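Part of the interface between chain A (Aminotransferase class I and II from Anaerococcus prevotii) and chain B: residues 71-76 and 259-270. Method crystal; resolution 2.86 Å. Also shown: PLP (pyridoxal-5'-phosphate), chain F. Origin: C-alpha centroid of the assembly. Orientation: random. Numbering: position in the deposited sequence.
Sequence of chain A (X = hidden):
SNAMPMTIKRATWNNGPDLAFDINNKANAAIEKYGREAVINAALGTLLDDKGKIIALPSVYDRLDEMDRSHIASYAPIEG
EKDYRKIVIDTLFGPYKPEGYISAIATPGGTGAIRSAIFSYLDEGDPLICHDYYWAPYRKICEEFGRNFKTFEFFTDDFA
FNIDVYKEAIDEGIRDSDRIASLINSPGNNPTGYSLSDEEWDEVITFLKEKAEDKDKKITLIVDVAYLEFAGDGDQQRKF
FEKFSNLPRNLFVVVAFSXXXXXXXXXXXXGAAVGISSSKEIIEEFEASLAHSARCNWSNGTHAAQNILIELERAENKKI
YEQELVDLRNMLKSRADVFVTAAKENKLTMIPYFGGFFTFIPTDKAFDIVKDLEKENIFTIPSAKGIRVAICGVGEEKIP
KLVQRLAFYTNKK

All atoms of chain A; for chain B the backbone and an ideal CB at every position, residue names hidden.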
ATOM      1  N   HIS A  71       2.549  18.588   6.131  1.00 45.82           N
ATOM      2  CA  HIS A  71       3.353  17.372   6.261  1.00 45.06           C
ATOM      3  C   HIS A  71       2.516  16.123   6.224  1.00 43.75           C
ATOM      4  O   HIS A  71       2.984  15.069   5.759  1.00 43.08           O
ATOM      5  CB  HIS A  71       4.188  17.412   7.527  1.00 46.25           C
ATOM      6  CG  HIS A  71       5.295  18.435   7.487  1.00 47.89           C
ATOM      7  ND1 HIS A  71       5.210  19.627   8.124  1.00 49.32           N
ATOM      8  CD2 HIS A  71       6.533  18.416   6.843  1.00 48.21           C
ATOM      9  CE1 HIS A  71       6.338  20.331   7.904  1.00 50.38           C
ATOM     10  NE2 HIS A  71       7.147  19.588   7.118  1.00 49.85           N
ATOM     11  N   ILE A  72       1.274  16.232   6.706  1.00 43.21           N
ATOM     12  CA  ILE A  72       0.296  15.143   6.636  1.00 41.77           C
ATOM     13  C   ILE A  72      -0.311  15.018   5.226  1.00 40.98           C
ATOM     14  O   ILE A  72      -0.394  13.918   4.670  1.00 39.93           O
ATOM     15  CB  ILE A  72      -0.824  15.307   7.684  1.00 41.99           C
ATOM     16  CG1 ILE A  72      -0.232  15.600   9.071  1.00 42.84           C
ATOM     17  CG2 ILE A  72      -1.694  14.061   7.734  1.00 41.12           C
ATOM     18  CD1 ILE A  72      -1.236  16.011  10.131  1.00 43.21           C
ATOM     19  N   ALA A  73      -0.703  16.154   4.652  1.00 41.28           N
ATOM     20  CA  ALA A  73      -1.435  16.197   3.381  1.00 40.56           C
ATOM     21  C   ALA A  73      -0.634  15.837   2.125  1.00 39.75           C
ATOM     22  O   ALA A  73      -1.153  15.160   1.241  1.00 39.08           O
ATOM     23  CB  ALA A  73      -2.092  17.558   3.206  1.00 41.36           C
ATOM     24  N   SER A  74       0.613  16.299   2.042  1.00 39.89           N
ATOM     25  CA  SER A  74       1.428  16.185   0.817  1.00 39.36           C
ATOM     26  C   SER A  74       1.945  14.773   0.525  1.00 38.19           C
ATOM     27  O   SER A  74       2.133  13.970   1.438  1.00 37.89           O
ATOM     28  CB  SER A  74       2.611  17.150   0.887  1.00 40.20           C
ATOM     29  OG  SER A  74       3.394  16.901   2.045  1.00 40.46           O
ATOM     30  N   TYR A  75       2.180  14.478  -0.752  1.00 37.54           N
ATOM     31  CA  TYR A  75       2.713  13.177  -1.148  1.00 36.68           C
ATOM     32  C   TYR A  75       4.108  12.952  -0.564  1.00 36.69           C
ATOM     33  O   TYR A  75       4.890  13.894  -0.409  1.00 37.45           O
ATOM     34  CB  TYR A  75       2.769  13.033  -2.675  1.00 36.64           C
ATOM     35  CG  TYR A  75       1.453  12.687  -3.358  1.00 36.41           C
ATOM     36  CD1 TYR A  75       0.741  11.528  -3.020  1.00 35.99           C
ATOM     37  CD2 TYR A  75       0.942  13.498  -4.371  1.00 36.68           C
ATOM     38  CE1 TYR A  75      -0.450  11.209  -3.653  1.00 35.77           C
ATOM     39  CE2 TYR A  75      -0.247  13.188  -5.005  1.00 36.49           C
ATOM     40  CZ  TYR A  75      -0.936  12.049  -4.643  1.00 36.06           C
ATOM     41  OH  TYR A  75      -2.117  11.746  -5.276  1.00 36.22           O
ATOM     42  N   ALA A  76       4.412  11.708  -0.218  1.00 35.79           N
ATOM     43  CA  ALA A  76       5.765  11.365   0.167  1.00 35.81           C
ATOM     44  C   ALA A  76       6.539  10.952  -1.095  1.00 35.50           C
ATOM     45  O   ALA A  76       5.939  10.456  -2.050  1.00 34.85           O
ATOM     46  CB  ALA A  76       5.751  10.248   1.196  1.00 35.40           C
TER
ATOM     47  N   UNK B 259      -9.259   9.500  -2.492  1.00 40.71           N
ATOM     48  CA  UNK B 259      -9.499  10.657  -1.643  1.00 41.68           C
ATOM     49  C   UNK B 259      -8.382  11.666  -1.813  1.00 41.91           C
ATOM     50  O   UNK B 259      -8.426  12.759  -1.252  1.00 42.98           O
ATOM     51  CB  UNK B 259      -9.625  10.240  -0.176  1.00 41.68           C
ATOM     52  N   UNK B 260      -7.369  11.286  -2.584  1.00 41.20           N
ATOM     53  CA  UNK B 260      -6.194  12.122  -2.775  1.00 41.83           C
ATOM     54  C   UNK B 260      -6.591  13.534  -3.190  1.00 43.16           C
ATOM     55  O   UNK B 260      -6.267  14.496  -2.500  1.00 44.57           O
ATOM     56  CB  UNK B 260      -5.265  11.504  -3.822  1.00 41.83           C
ATOM     57  N   UNK B 261      -7.328  13.638  -4.291  1.00 43.15           N
ATOM     58  CA  UNK B 261      -7.709  14.920  -4.869  1.00 44.38           C
ATOM     59  C   UNK B 261      -8.939  15.520  -4.199  1.00 44.92           C
ATOM     60  O   UNK B 261      -8.895  16.647  -3.716  1.00 46.46           O
ATOM     61  CB  UNK B 261      -7.967  14.758  -6.368  1.00 44.38           C
ATOM     62  N   UNK B 262     -10.029  14.760  -4.168  1.00 43.69           N
ATOM     63  CA  UNK B 262     -11.302  15.243  -3.639  1.00 44.47           C
ATOM     64  C   UNK B 262     -11.249  15.719  -2.179  1.00 45.19           C
ATOM     65  O   UNK B 262     -11.999  16.617  -1.795  1.00 47.03           O
ATOM     66  CB  UNK B 262     -12.346  14.131  -3.763  1.00 44.47           C
ATOM     67  N   UNK B 263     -10.374  15.124  -1.373  1.00 43.83           N
ATOM     68  CA  UNK B 263     -10.307  15.447   0.060  1.00 44.29           C
ATOM     69  C   UNK B 263      -8.987  16.006   0.494  1.00 44.27           C
ATOM     70  O   UNK B 263      -8.689  16.022   1.696  1.00 44.31           O
ATOM     71  CB  UNK B 263     -10.608  14.200   0.894  1.00 44.29           C
ATOM     72  N   UNK B 264      -8.193  16.476  -0.474  1.00 44.06           N
ATOM     73  CA  UNK B 264      -6.822  16.940  -0.230  1.00 44.26           C
ATOM     74  C   UNK B 264      -6.093  16.025   0.765  1.00 43.01           C
ATOM     75  O   UNK B 264      -5.531  16.495   1.759  1.00 43.94           O
ATOM     76  CB  UNK B 264      -6.836  18.377   0.294  1.00 44.26           C
ATOM     77  N   UNK B 265      -6.122  14.719   0.500  1.00 40.92           N
ATOM     78  CA  UNK B 265      -5.526  13.737   1.400  1.00 39.64           C
ATOM     79  C   UNK B 265      -4.523  12.819   0.689  1.00 38.45           C
ATOM     80  O   UNK B 265      -4.449  11.616   0.956  1.00 37.32           O
ATOM     81  CB  UNK B 265      -6.628  12.895   2.046  1.00 39.64           C
ATOM     82  N   UNK B 266      -3.748  13.406  -0.213  1.00 38.92           N
ATOM     83  CA  UNK B 266      -2.737  12.691  -0.975  1.00 38.25           C
ATOM     84  C   UNK B 266      -1.860  11.800  -0.087  1.00 37.74           C
ATOM     85  O   UNK B 266      -1.752  10.596  -0.311  1.00 36.63           O
ATOM     86  CB  UNK B 266      -1.862  13.689  -1.736  1.00 38.25           C
ATOM     87  N   UNK B 267      -1.245  12.403   0.928  1.00 38.83           N
ATOM     88  CA  UNK B 267      -0.301  11.704   1.806  1.00 38.84           C
ATOM     89  C   UNK B 267      -0.917  10.748   2.814  1.00 38.12           C
ATOM     90  O   UNK B 267      -0.221  10.250   3.705  1.00 38.06           O
ATOM     91  CB  UNK B 267       0.526  12.739   2.570  1.00 38.84           C
ATOM     92  N   UNK B 268      -2.221  10.502   2.688  1.00 37.87           N
ATOM     93  CA  UNK B 268      -2.943   9.594   3.582  1.00 37.33           C
ATOM     94  C   UNK B 268      -3.285   8.286   2.892  1.00 36.73           C
ATOM     95  O   UNK B 268      -3.725   7.344   3.542  1.00 36.42           O
ATOM     96  CB  UNK B 268      -4.222  10.258   4.096  1.00 37.33           C
ATOM     97  N   UNK B 269      -3.076   8.251   1.573  1.00 37.16           N
ATOM     98  CA  UNK B 269      -3.132   7.028   0.760  1.00 36.57           C
ATOM     99  C   UNK B 269      -4.409   6.215   0.985  1.00 36.72           C
ATOM    100  O   UNK B 269      -4.371   5.089   1.499  1.00 36.83           O
ATOM    101  CB  UNK B 269      -1.915   6.151   1.063  1.00 36.57           C
ATOM    102  N   UNK B 270      -5.537   6.797   0.601  1.00 37.21           N
ATOM    103  CA  UNK B 270      -6.822   6.177   0.844  1.00 37.60           C
ATOM    104  C   UNK B 270      -7.743   6.318  -0.359  1.00 38.31           C
ATOM    105  O   UNK B 270      -8.177   7.423  -0.709  1.00 39.14           O
ATOM    106  CB  UNK B 270      -7.476   6.787   2.085  1.00 37.60           C
TER
HETATM  107  N1  PLP F 501      -5.013   8.466 -11.242  1.00 37.31           N
HETATM  108  C2  PLP F 501      -4.630   9.576 -11.979  1.00 37.53           C
HETATM  109  C2A PLP F 501      -5.135   9.757 -13.378  1.00 35.45           C
HETATM  110  C3  PLP F 501      -3.781  10.528 -11.418  1.00 38.58           C
HETATM  111  O3  PLP F 501      -3.381  11.637 -12.116  1.00 37.31           O
HETATM  112  C4  PLP F 501      -3.314  10.350 -10.126  1.00 39.92           C
HETATM  113  C4A PLP F 501      -2.032  11.038  -9.757  1.00 43.19           C
HETATM  114  O4A PLP F 501      -2.071  12.161  -9.254  1.00 50.73           O
HETATM  115  C5  PLP F 501      -3.712   9.236  -9.389  1.00 38.62           C
HETATM  116  C6  PLP F 501      -4.561   8.287  -9.951  1.00 36.92           C
HETATM  117  C5A PLP F 501      -3.168   9.076  -7.985  1.00 37.28           C
HETATM  118  O4P PLP F 501      -4.061   8.405  -7.139  1.00 34.36           O
HETATM  119  P   PLP F 501      -3.602   8.138  -5.639  1.00 31.78           P
HETATM  120  O1P PLP F 501      -2.750   9.277  -5.146  1.00 31.83           O
HETATM  121  O2P PLP F 501      -2.840   6.850  -5.521  1.00 30.86           O
HETATM  122  O3P PLP F 501      -4.880   8.060  -4.854  1.00 32.78           O

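Position 259 lies beyond the reach of chain A: no atom of 71-76 comes within 5.5 Å of its ideal CB, so this contact sets no preference there. The deposited residue is Met B259, present as selenomethionine.

At 260 the CA-to-CB bond points toward chain A, and the ideal CB stops 3.5 Å from Tyr A75 OH, with the PLP phosphate oxygens about as close. Little room beside a hydroxyl and an anion favours something small and polar, serine or threonine, or glycine with nothing to offer. It is Ser B260, whose OG lies 2.8 Å from both PLP O1P and PLP O3P; its one proton could serve either.

At 261 the bond points away from chain A, yet the PLP aldehyde lies within range of a long chain that curls back. A flexible donor suits, lysine above all in an enzyme named an aminotransferase. Lys B261 does curl, its NZ donating to PLP O4A at 2.6 Å and to Tyr A75 OH at 2.9 Å. Tyr A75 OH in turn donates to PLP O1P at 2.6 Å, so the tyrosine of one chain links the lysine of the other to the phosphate.

Positions 262 and 263 are out of reach, and many residues would do. Ser B262 and His B263 pair with each other, OG to ND1 at 2.7 Å.

At 264 phi and psi are both positive (40/51), a left-handed conformation that glycine, asparagine or aspartate adopts most readily. The CB points sideways, and chain A meets the backbone instead, with Ala A73 CB 3.9 Å from the carbonyl O of 264. The residue is Thr B264, a less expected choice for that conformation; Thr B264 OG1 makes a weak hydrogen bond to His B263 O at 2.8 Å.

The CB of 265 points away, so chain A asks for nothing in particular; Ala B265 is found.

Position 266 points toward chain A, its ideal CB 3.4 Å from both Ala A73 O and Tyr A75 CE1. The CB itself must sit on the tyrosine ring, and anything larger must turn aside; an aromatic or a long aliphatic could. Tyr B266 puts CB over one face of the Tyr A75 ring, 3.4 Å from its centroid, and turns its own ring edge toward the same face, with planes at 61°.

At 267 the choice closes. An ideal CB would lie 2.3 Å from Ser A74 O and 2.6 Å from Ile A72 O, both clashes, so only glycine fits. Gly B267 lets the backbones meet: its N donates to Ala A73 O at 2.8 Å, and its CA makes a CH···O contact with Ser A74 O at 3.3 Å.

Position 268 points sideways, with Ile A72 nearby, and a mid-sized aliphatic would suit. Leu B268 brings CD2 to 4.2 Å from Ile A72 CG2.

Position 269 is again left-handed (51/65), but the phosphate rewards a long cation. Arg B269 donates from NH2 to PLP O2P at 2.6 Å and from NH1 to PLP O1P at 3.0 Å, while NH1 also holds Tyr B266 O at 3.1 Å.

Position 270 is out of reach; it is Ser B270.

Chain B (259-270) MSKSHTAYGLRS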
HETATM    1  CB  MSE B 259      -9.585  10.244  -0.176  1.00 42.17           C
HETATM    2  CG  MSE B 259     -10.880   9.568   0.230  1.00 42.81           C
HETATM    3 SE   MSE B 259     -10.791   8.960   2.087  1.00 43.68          SE
HETATM    4  CE  MSE B 259     -10.758  10.709   2.966  1.00 45.58           C
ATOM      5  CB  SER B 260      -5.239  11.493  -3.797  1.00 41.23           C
ATOM      6  OG  SER B 260      -4.600  10.343  -3.264  1.00 40.32           O
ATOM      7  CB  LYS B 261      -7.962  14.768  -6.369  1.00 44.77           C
ATOM      8  CG  LYS B 261      -6.709  14.694  -7.219  1.00 45.35           C
ATOM      9  CD  LYS B 261      -6.098  13.312  -7.193  1.00 44.35           C
ATOM     10  CE  LYS B 261      -4.733  13.322  -7.848  1.00 45.78           C
ATOM     11  NZ  LYS B 261      -4.007  12.071  -7.510  1.00 45.89           N
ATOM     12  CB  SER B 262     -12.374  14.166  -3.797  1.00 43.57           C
ATOM     13  OG  SER B 262     -12.074  13.043  -2.990  1.00 42.18           O
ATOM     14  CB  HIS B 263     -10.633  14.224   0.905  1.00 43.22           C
ATOM     15  CG  HIS B 263     -12.059  13.776   0.793  1.00 43.71           C
ATOM     16  ND1 HIS B 263     -12.562  13.243  -0.334  1.00 43.21           N
ATOM     17  CD2 HIS B 263     -13.094  13.797   1.715  1.00 44.95           C
ATOM     18  CE1 HIS B 263     -13.855  12.939  -0.144  1.00 44.03           C
ATOM     19  NE2 HIS B 263     -14.181  13.279   1.113  1.00 45.11           N
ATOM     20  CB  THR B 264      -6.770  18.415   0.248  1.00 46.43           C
ATOM     21  OG1 THR B 264      -7.473  18.559   1.487  1.00 46.86           O
ATOM     22  CG2 THR B 264      -7.383  19.349  -0.786  1.00 47.88           C
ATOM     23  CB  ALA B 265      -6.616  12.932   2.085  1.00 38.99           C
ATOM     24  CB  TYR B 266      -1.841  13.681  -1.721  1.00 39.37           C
ATOM     25  CG  TYR B 266      -2.515  14.932  -2.234  1.00 40.66           C
ATOM     26  CD1 TYR B 266      -2.974  15.015  -3.545  1.00 40.58           C
ATOM     27  CD2 TYR B 266      -2.661  16.048  -1.413  1.00 42.07           C
ATOM     28  CE1 TYR B 266      -3.576  16.173  -4.019  1.00 42.00           C
ATOM     29  CE2 TYR B 266      -3.262  17.207  -1.875  1.00 43.73           C
ATOM     30  CZ  TYR B 266      -3.715  17.267  -3.178  1.00 43.59           C
ATOM     31  OH  TYR B 266      -4.307  18.425  -3.625  1.00 45.05           O
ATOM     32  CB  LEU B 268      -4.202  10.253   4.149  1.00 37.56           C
ATOM     33  CG  LEU B 268      -3.952  11.165   5.351  1.00 38.44           C
ATOM     34  CD1 LEU B 268      -5.213  11.941   5.686  1.00 39.48           C
ATOM     35  CD2 LEU B 268      -3.468  10.386   6.564  1.00 37.78           C
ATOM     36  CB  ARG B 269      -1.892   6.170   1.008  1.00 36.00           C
ATOM     37  CG  ARG B 269      -0.585   6.949   1.069  1.00 36.62           C
ATOM     38  CD  ARG B 269      -0.303   7.722  -0.210  1.00 37.19           C
ATOM     39  NE  ARG B 269      -0.475   6.914  -1.421  1.00 36.68           N
ATOM     40  CZ  ARG B 269      -1.340   7.191  -2.399  1.00 36.61           C
ATOM     41  NH1 ARG B 269      -2.119   8.266  -2.343  1.00 36.95           N
ATOM     42  NH2 ARG B 269      -1.422   6.393  -3.451  1.00 36.51           N
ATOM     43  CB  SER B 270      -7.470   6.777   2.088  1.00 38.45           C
ATOM     44  OG  SER B 270      -8.782   6.285   2.274  1.00 38.87           O
TER
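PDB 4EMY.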